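Local coordinates for L-ribulose 3-epimerase (PDB 3VYL) that catalyses the epimerisation of ketoses at C3, interconverting L-ribulose and L-xylulose with high efficiency and other ketoses less well, with manganese as its metal, at the interface of chains A and B. Numbering follows the deposited sequence. Chains: chain A/B, L-ribulose 3-epimerase.

Contact 1: the interface of chains A and B. Residues chain A 116-118, 151, 154-155, 158; chain B 259-260.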
# COMPACT_ATOMS: atom_id res chain seq x y z
N GLU A 116 30.43 -19.75 2.68
CA GLU A 116 30.67 -19.52 4.10
C GLU A 116 29.79 -18.39 4.63
O GLU A 116 29.58 -17.40 3.93
CB GLU A 116 32.15 -19.22 4.37
CG GLU A 116 33.15 -20.34 4.03
CD GLU A 116 32.86 -21.67 4.73
OE1 GLU A 116 32.11 -21.69 5.73
OE2 GLU A 116 33.38 -22.71 4.27
N ALA A 117 29.29 -18.54 5.86
CA ALA A 117 28.67 -17.42 6.62
C ALA A 117 29.69 -16.30 6.84
O ALA A 117 30.90 -16.55 6.83
CB ALA A 117 28.12 -17.91 7.95
N PRO A 118 29.23 -15.06 7.03
CA PRO A 118 30.20 -13.98 7.20
C PRO A 118 30.89 -14.03 8.56
O PRO A 118 30.34 -14.59 9.51
CB PRO A 118 29.35 -12.72 7.09
CG PRO A 118 28.02 -13.14 7.62
CD PRO A 118 27.84 -14.58 7.21
N ARG A 151 20.89 -11.25 0.21
CA ARG A 151 21.64 -12.38 0.75
C ARG A 151 22.30 -13.29 -0.29
O ARG A 151 23.37 -13.83 -0.03
CB ARG A 151 20.73 -13.21 1.64
CG ARG A 151 19.47 -13.68 0.96
CD ARG A 151 18.42 -14.05 1.98
NE ARG A 151 18.02 -12.90 2.79
CZ ARG A 151 17.12 -12.97 3.77
NH1 ARG A 151 16.55 -14.13 4.08
NH2 ARG A 151 16.81 -11.87 4.45
N SER A 154 25.69 -11.30 -1.96
CA SER A 154 26.82 -11.10 -1.11
C SER A 154 26.45 -11.59 0.25
O SER A 154 25.31 -11.67 0.56
CB SER A 154 27.19 -9.64 -1.02
OG SER A 154 28.32 -9.46 -0.23
N ASN A 155 27.42 -11.89 1.08
CA ASN A 155 27.09 -12.27 2.41
C ASN A 155 27.42 -11.24 3.44
O ASN A 155 27.30 -11.48 4.59
CB ASN A 155 27.68 -13.62 2.77
CG ASN A 155 29.15 -13.60 2.87
OD1 ASN A 155 29.79 -12.71 2.43
ND2 ASN A 155 29.69 -14.60 3.45
N ASN A 158 24.01 -6.46 3.38
CA ASN A 158 22.70 -6.73 2.84
C ASN A 158 21.74 -5.70 3.30
O ASN A 158 20.67 -5.64 2.85
CB ASN A 158 22.19 -8.12 3.27
CG ASN A 158 23.09 -9.24 2.85
OD1 ASN A 158 23.57 -9.28 1.75
ND2 ASN A 158 23.33 -10.13 3.73
N TRP B 259 22.30 -15.20 6.59
CA TRP B 259 23.57 -14.69 7.09
C TRP B 259 23.40 -13.96 8.39
O TRP B 259 24.35 -13.79 9.15
CB TRP B 259 24.19 -13.73 6.08
CG TRP B 259 24.32 -14.28 4.68
CD1 TRP B 259 23.98 -13.64 3.48
CD2 TRP B 259 24.84 -15.59 4.28
NE1 TRP B 259 24.25 -14.45 2.40
CE2 TRP B 259 24.77 -15.63 2.81
CE3 TRP B 259 25.35 -16.69 4.96
CZ2 TRP B 259 25.20 -16.73 2.09
CZ3 TRP B 259 25.78 -17.79 4.22
CH2 TRP B 259 25.70 -17.81 2.82
N ARG B 260 22.17 -13.50 8.63
CA ARG B 260 21.84 -12.68 9.78
C ARG B 260 20.58 -13.26 10.38
O ARG B 260 19.74 -13.81 9.68
CB ARG B 260 21.62 -11.21 9.35
CG ARG B 260 20.66 -11.05 8.19
CD ARG B 260 20.82 -9.75 7.42
NE ARG B 260 19.93 -8.74 7.96
CZ ARG B 260 18.80 -8.32 7.39
NH1 ARG B 260 18.08 -7.41 8.03
NH2 ARG B 260 18.40 -8.78 6.22
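B:Trp259 inserts its indole between two loop segments of chain A, one from A:Glu116 to A:Pro118 and the other from A:Arg151 to A:Asn158. A hydrogen bond runs from the indole nitrogen NE1 of B:Trp259 to the backbone carbonyl O of A:Arg151, 2.7 Å long. It is nearly straight, 164° at the hydrogen, and the acceptor lies at the indole edge close to the ring plane. The donor is tilted from the carbonyl plane.

Ring packing supplies the second kind of contact. The methylene CB of A:Asn155 sits over one indole face of B:Trp259, 3.5 Å from the centroid of the five-membered ring (CH-pi). With chi1 of 69°, CG of A:Asn155 lies between its backbone N and carbonyl carbon, and the amide reaches away to A:Glu116. There ND2 of A:Asn155 donates to the backbone O of A:Glu116 at 2.8 Å, a second-shell bond tying the two loops together.

Apolar contacts complete the setting. CA of A:Ala117 lies 3.8 Å from CZ3 on the benzo rim of B:Trp259, and CD of A:Pro118 packs 3.9 Å from its CB. The amide of A:Asn158 approaches the pyrrole side, its plane 24° from that of the ring.

The patch seats one aromatic side chain in a groove of the partner subunit and is likely to restrict its rotation; if this two-fold contact is the biological one, it would hold two copies of the epimerase together.

Contact 2: the interface of chains A and B. Residues chain A 113-114, 151-152, 155; chain B 254, 257, 259.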
# COMPACT_ATOMS: atom_id res chain seq x y z
N LEU A 113 26.57 -15.94 -4.53
CA LEU A 113 26.18 -16.72 -3.36
C LEU A 113 27.42 -17.30 -2.72
O LEU A 113 28.19 -18.02 -3.37
CB LEU A 113 25.17 -17.82 -3.73
CG LEU A 113 24.72 -18.74 -2.58
CD1 LEU A 113 24.18 -17.98 -1.38
CD2 LEU A 113 23.66 -19.71 -3.07
N GLN A 114 27.61 -16.99 -1.45
CA GLN A 114 28.79 -17.44 -0.71
C GLN A 114 28.54 -18.75 -0.01
O GLN A 114 27.43 -19.01 0.44
CB GLN A 114 29.24 -16.38 0.30
CG GLN A 114 29.58 -15.03 -0.30
CD GLN A 114 30.49 -15.13 -1.51
OE1 GLN A 114 30.28 -14.42 -2.49
NE2 GLN A 114 31.49 -16.00 -1.45
N ARG A 151 20.89 -11.25 0.21
CA ARG A 151 21.64 -12.38 0.75
C ARG A 151 22.30 -13.29 -0.29
O ARG A 151 23.37 -13.83 -0.03
CB ARG A 151 20.73 -13.21 1.64
CG ARG A 151 19.47 -13.68 0.96
CD ARG A 151 18.42 -14.05 1.98
NE ARG A 151 18.02 -12.90 2.79
CZ ARG A 151 17.12 -12.97 3.77
NH1 ARG A 151 16.55 -14.13 4.08
NH2 ARG A 151 16.81 -11.87 4.45
N PHE A 152 21.64 -13.47 -1.44
CA PHE A 152 22.12 -14.36 -2.50
C PHE A 152 23.21 -13.77 -3.38
O PHE A 152 23.81 -14.49 -4.18
CB PHE A 152 20.95 -14.83 -3.38
CG PHE A 152 19.82 -15.48 -2.61
CD1 PHE A 152 19.93 -16.80 -2.16
CD2 PHE A 152 18.65 -14.78 -2.36
CE1 PHE A 152 18.90 -17.39 -1.46
CE2 PHE A 152 17.61 -15.37 -1.66
CZ PHE A 152 17.73 -16.68 -1.20
N ASN A 155 27.42 -11.89 1.08
CA ASN A 155 27.09 -12.27 2.41
C ASN A 155 27.42 -11.24 3.44
O ASN A 155 27.30 -11.48 4.59
CB ASN A 155 27.68 -13.62 2.77
CG ASN A 155 29.15 -13.60 2.87
OD1 ASN A 155 29.79 -12.71 2.43
ND2 ASN A 155 29.69 -14.60 3.45
N LYS B 254 23.39 -22.17 4.46
CA LYS B 254 24.23 -21.81 3.32
C LYS B 254 23.43 -21.79 2.02
O LYS B 254 23.78 -21.09 1.07
CB LYS B 254 25.45 -22.74 3.22
CG LYS B 254 26.44 -22.56 4.37
CD LYS B 254 27.53 -23.63 4.42
CE LYS B 254 28.38 -23.46 5.68
NZ LYS B 254 29.76 -24.01 5.59
N ALA B 257 20.75 -18.82 2.29
CA ALA B 257 21.58 -17.65 2.57
C ALA B 257 21.16 -16.84 3.80
O ALA B 257 21.04 -15.61 3.75
CB ALA B 257 21.67 -16.77 1.33
N TRP B 259 22.30 -15.20 6.59
CA TRP B 259 23.57 -14.69 7.09
C TRP B 259 23.40 -13.96 8.39
O TRP B 259 24.35 -13.79 9.15
CB TRP B 259 24.19 -13.73 6.08
CG TRP B 259 24.32 -14.28 4.68
CD1 TRP B 259 23.98 -13.64 3.48
CD2 TRP B 259 24.84 -15.59 4.28
NE1 TRP B 259 24.25 -14.45 2.40
CE2 TRP B 259 24.77 -15.63 2.81
CE3 TRP B 259 25.35 -16.69 4.96
CZ2 TRP B 259 25.20 -16.73 2.09
CZ3 TRP B 259 25.78 -17.79 4.22
CH2 TRP B 259 25.70 -17.81 2.82
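A:Leu113 meets B:Trp259 at about a right angle, in an interface between two subunits of the xylose isomerase-like TIM-barrel family. The branch that touches is CD1 of A:Leu113, which lies 3.8 Å from CZ2 of B:Trp259 on the benzo part of the indole. CG of A:Leu113 points opposite the backbone N (chi1 178°), and the second torsion of 53° directs CD1 to both the indole and the methyl group of B:Ala257, whose CB is 3.9 Å from CD1.

The backbone O of A:Gln114 faces the outer benzo rim, nearest to CH2 of B:Trp259. On the indole, the face opposite A:Asn155 is met by the carbonyl O of B:Ala257, 3.5 Å above the plane and displaced toward the rim. The ring is thus bracketed by one group from each chain, while its NE1 is committed to the A:Arg151 carbonyl. Replacing B:Trp259 by a leucine would probably leave that carbonyl without its indole donor and open a gap beside A:Leu113 and A:Asn155.

B:Ala257 turns its methyl toward the start of the A:Arg151 side chain, with its CB 3.7 Å from CB of A:Arg151. The same methyl lies above the CD1 rim of the A:Phe152 ring, 3.9 Å from CD1 of A:Phe152, on the same face that CG of A:Arg151 covers, 3.5 Å above the ring plane. B:Ala257 has positive phi and psi, a left-handed conformation at the turn following helix 250-255.

Contact 3: the interface of chains A and B. Residues chain A 150, 152-153, 212, 255-257; chain B 151-152.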
# COMPACT_ATOMS: atom_id res chain seq x y z
N ASN A 150 21.16 -8.23 -1.82
CA ASN A 150 20.44 -9.29 -1.13
C ASN A 150 21.34 -10.46 -0.76
O ASN A 150 22.41 -10.64 -1.34
CB ASN A 150 19.23 -9.74 -1.97
CG ASN A 150 19.63 -10.58 -3.16
OD1 ASN A 150 20.02 -11.74 -3.01
ND2 ASN A 150 19.52 -10.00 -4.35
N PHE A 152 21.64 -13.47 -1.44
CA PHE A 152 22.12 -14.36 -2.50
C PHE A 152 23.21 -13.77 -3.38
O PHE A 152 23.81 -14.49 -4.18
CB PHE A 152 20.95 -14.83 -3.38
CG PHE A 152 19.82 -15.48 -2.61
CD1 PHE A 152 19.93 -16.80 -2.16
CD2 PHE A 152 18.65 -14.78 -2.36
CE1 PHE A 152 18.90 -17.39 -1.46
CE2 PHE A 152 17.61 -15.37 -1.66
CZ PHE A 152 17.73 -16.68 -1.20
N GLU A 153 23.49 -12.49 -3.24
CA GLU A 153 24.53 -11.87 -4.02
C GLU A 153 25.78 -11.43 -3.26
O GLU A 153 26.80 -11.21 -3.84
CB GLU A 153 23.92 -10.78 -4.85
CG GLU A 153 22.75 -11.26 -5.67
CD GLU A 153 22.45 -10.39 -6.84
OE1 GLU A 153 23.34 -9.74 -7.29
OE2 GLU A 153 21.34 -10.32 -7.30
N ARG A 212 12.65 -7.21 -11.23
CA ARG A 212 13.63 -6.60 -12.13
C ARG A 212 13.11 -6.35 -13.55
O ARG A 212 13.90 -6.13 -14.46
CB ARG A 212 14.95 -7.40 -12.14
CG ARG A 212 16.08 -6.76 -11.35
CD ARG A 212 17.01 -7.84 -10.79
NE ARG A 212 18.29 -7.36 -10.24
CZ ARG A 212 18.66 -6.09 -10.14
NH1 ARG A 212 17.83 -5.13 -10.55
NH2 ARG A 212 19.84 -5.77 -9.62
N LYS A 255 24.78 -15.20 -12.23
CA LYS A 255 24.91 -14.68 -10.87
C LYS A 255 23.64 -14.00 -10.35
O LYS A 255 23.35 -14.02 -9.16
CB LYS A 255 26.08 -13.70 -10.76
CG LYS A 255 27.37 -14.29 -10.26
CD LYS A 255 28.45 -13.22 -10.22
CE LYS A 255 29.83 -13.82 -9.95
NZ LYS A 255 30.89 -12.77 -9.82
N THR A 256 22.89 -13.36 -11.24
CA THR A 256 21.67 -12.70 -10.82
C THR A 256 20.44 -13.53 -11.19
O THR A 256 19.31 -13.07 -11.07
CB THR A 256 21.56 -11.28 -11.40
OG1 THR A 256 21.52 -11.36 -12.82
CG2 THR A 256 22.76 -10.46 -11.00
N ALA A 257 20.70 -14.77 -11.62
CA ALA A 257 19.68 -15.79 -11.89
C ALA A 257 18.56 -15.31 -12.81
O ALA A 257 17.37 -15.45 -12.48
CB ALA A 257 19.12 -16.35 -10.59
N ARG B 151 14.12 -17.20 -8.13
CA ARG B 151 15.22 -17.49 -9.07
C ARG B 151 16.51 -18.09 -8.47
O ARG B 151 17.18 -18.91 -9.10
CB ARG B 151 15.55 -16.22 -9.86
CG ARG B 151 15.94 -15.02 -9.00
CD ARG B 151 15.89 -13.71 -9.78
NE ARG B 151 14.53 -13.30 -10.12
CZ ARG B 151 14.24 -12.24 -10.88
NH1 ARG B 151 15.21 -11.48 -11.37
NH2 ARG B 151 12.97 -11.94 -11.15
N PHE B 152 16.84 -17.68 -7.26
CA PHE B 152 18.04 -18.13 -6.59
C PHE B 152 17.87 -19.49 -5.92
O PHE B 152 18.85 -20.05 -5.43
CB PHE B 152 18.48 -17.13 -5.53
CG PHE B 152 18.60 -15.71 -6.03
CD1 PHE B 152 19.70 -15.31 -6.79
CD2 PHE B 152 17.62 -14.76 -5.72
CE1 PHE B 152 19.81 -14.01 -7.23
CE2 PHE B 152 17.73 -13.46 -6.16
CZ PHE B 152 18.82 -13.07 -6.91
O HOH W 1 17.87 -10.93 -10.74
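In both copies of Phe152 chi1 sets CG opposite the carbonyl carbon and beside the backbone N, -54° in A:Phe152 and -52° in B:Phe152, and chi2 near -78° turns each ring to receive the other residue's methylene. CB of B:Phe152 lies over the A:Phe152 ring, 3.8 Å from its centroid, and CB of A:Phe152 does the same in return. The side chains cross obliquely, with the CD2 atoms of A:Phe152 and B:Phe152 3.5 Å apart, so reciprocal CH-pi contacts hold the pair. CG of B:Arg151 covers the opposite face of the B:Phe152 ring.

Farther out, CZ of B:Phe152 lies 3.7 Å from the carboxylate OE2 of A:Glu153, which comes across it at about a right angle. On the A side, OD1 of A:Asn150 accepts from the backbone N of A:Phe152 at 2.8 Å, a bond that supports the loop carrying the phenyl group.

B:Arg151 lays its CB against the methyl CB of A:Ala257 at 3.6 Å. NH1 of B:Arg151 reaches water 1 at 2.8 Å, and that water also lies 2.6 Å from the backbone O of A:Thr256, forming a bridge between chains.

The phenylalanines lie in equivalent loops after strand 143-147, where they meet across the two-fold axis; A:Thr256 and A:Ala257 directly follow helix 250-255.

Contact 4: the interface of chains A and B. Residues chain A 151, 158-159, 162, 186-187; chain B 211, 260.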
# COMPACT_ATOMS: atom_id res chain seq x y z
N ARG A 151 20.89 -11.25 0.21
CA ARG A 151 21.64 -12.38 0.75
C ARG A 151 22.30 -13.29 -0.29
O ARG A 151 23.37 -13.83 -0.03
CB ARG A 151 20.73 -13.21 1.64
CG ARG A 151 19.47 -13.68 0.96
CD ARG A 151 18.42 -14.05 1.98
NE ARG A 151 18.02 -12.90 2.79
CZ ARG A 151 17.12 -12.97 3.77
NH1 ARG A 151 16.55 -14.13 4.08
NH2 ARG A 151 16.81 -11.87 4.45
N ASN A 158 24.01 -6.46 3.38
CA ASN A 158 22.70 -6.73 2.84
C ASN A 158 21.74 -5.70 3.30
O ASN A 158 20.67 -5.64 2.85
CB ASN A 158 22.19 -8.12 3.27
CG ASN A 158 23.09 -9.24 2.85
OD1 ASN A 158 23.57 -9.28 1.75
ND2 ASN A 158 23.33 -10.13 3.73
N THR A 159 22.15 -4.89 4.24
CA THR A 159 21.24 -3.94 4.88
C THR A 159 21.84 -2.53 4.93
O THR A 159 23.06 -2.38 5.11
CB THR A 159 20.83 -4.50 6.26
OG1 THR A 159 19.49 -5.01 6.19
CG2 THR A 159 20.94 -3.48 7.38
N GLN A 162 23.77 -2.02 7.96
CA GLN A 162 25.07 -2.72 7.88
C GLN A 162 26.09 -1.84 7.18
O GLN A 162 27.26 -1.79 7.58
CB GLN A 162 24.97 -4.04 7.12
CG GLN A 162 24.68 -5.27 7.97
CD GLN A 162 24.18 -6.44 7.14
OE1 GLN A 162 23.61 -6.27 6.06
NE2 GLN A 162 24.39 -7.65 7.65
N ILE A 186 13.86 -6.95 -0.57
CA ILE A 186 14.08 -8.28 -0.01
C ILE A 186 14.64 -8.20 1.41
O ILE A 186 14.26 -8.98 2.29
CB ILE A 186 15.00 -9.14 -0.90
CG1 ILE A 186 14.37 -9.38 -2.28
CG2 ILE A 186 15.32 -10.47 -0.23
CD1 ILE A 186 15.25 -10.19 -3.21
N GLU A 187 15.54 -7.25 1.65
CA GLU A 187 16.31 -7.23 2.89
C GLU A 187 15.83 -6.23 3.96
O GLU A 187 15.82 -6.55 5.14
CB GLU A 187 17.80 -7.02 2.60
CG GLU A 187 18.41 -8.08 1.69
CD GLU A 187 18.49 -9.46 2.33
OE1 GLU A 187 18.38 -9.57 3.57
OE2 GLU A 187 18.68 -10.45 1.59
N HIS B 211 11.74 -10.63 4.24
CA HIS B 211 13.09 -10.97 4.72
C HIS B 211 13.12 -12.24 5.52
O HIS B 211 14.19 -12.69 5.94
CB HIS B 211 13.67 -9.82 5.54
CG HIS B 211 12.74 -9.29 6.59
ND1 HIS B 211 11.98 -10.10 7.35
CD2 HIS B 211 12.46 -7.99 7.00
CE1 HIS B 211 11.25 -9.35 8.20
NE2 HIS B 211 11.54 -8.06 7.98
N ARG B 260 22.17 -13.50 8.63
CA ARG B 260 21.84 -12.68 9.78
C ARG B 260 20.58 -13.26 10.38
O ARG B 260 19.74 -13.81 9.68
CB ARG B 260 21.62 -11.21 9.35
CG ARG B 260 20.66 -11.05 8.19
CD ARG B 260 20.82 -9.75 7.42
NE ARG B 260 19.93 -8.74 7.96
CZ ARG B 260 18.80 -8.32 7.39
NH1 ARG B 260 18.08 -7.41 8.03
NH2 ARG B 260 18.40 -8.78 6.22
O HOH W 2 16.01 -6.12 7.94
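The guanidinium of B:Arg260 has the hydroxyl OG1 of A:Thr159 over one face, 3.3 Å above its plane and displaced toward the rim, while the carboxylate oxygen OE1 of A:Glu187 lies at its edge. This edge contact is a salt bridge, NH2 of B:Arg260 to OE1 of A:Glu187 at 2.8 Å. The N-H does not point at the oxygen and the planes stand 58° apart, so the attraction is read as ionic.

At the edge of the A:Arg151 guanidinium lies the same carboxylate, gripped side-on within chain A. NE of A:Arg151 donates to OE2 of A:Glu187 at 2.8 Å from the syn side, and NH2 of A:Arg151 donates to OE1 at 2.9 Å. The backbone N of A:Arg151 adds a bond to OE2 of A:Glu187 at 2.7 Å from above the carboxylate plane. A bend at chi3 (63°) of A:Arg151 turns its guanidinium to this acid. Across the interface NH2 of A:Arg151 also donates to the backbone O of B:His211 at 3.1 Å, that oxygen lying close to the guanidinium plane. Exchanging A:Arg151 for a methionine would probably leave the B:His211 carbonyl without this donor and A:Glu187 freer to turn away from B:Arg260.

The amide OE1 of A:Gln162 accepts from the backbone N of A:Asn158 and of A:Thr159, each at 2.7 Å, probably steadying the loop that presents the hydroxyl.

The site gives the subunit interface a charged network in which one glutamate is shared by arginines of both chains.

Contacts 1 and 2 are nearly one site, the centres of their C-alpha atoms about 4 Å apart, and share A:Arg151, A:Asn155 and B:Trp259. Contact 4 lies about 8 Å from contact 1, with A:Arg151, A:Asn158 and B:Arg260 in common. Contact 3 is about 10 Å from contact 2 and about 13 Å from contacts 1 and 4; A:Phe152 joins it to contact 2. The segment after strand 143-147 therefore runs through all four, linking aromatic and charged regions. Two-fold symmetry repeats each contact with the chains exchanged, consistent with a dimeric unit inside the deposited assembly of four copies.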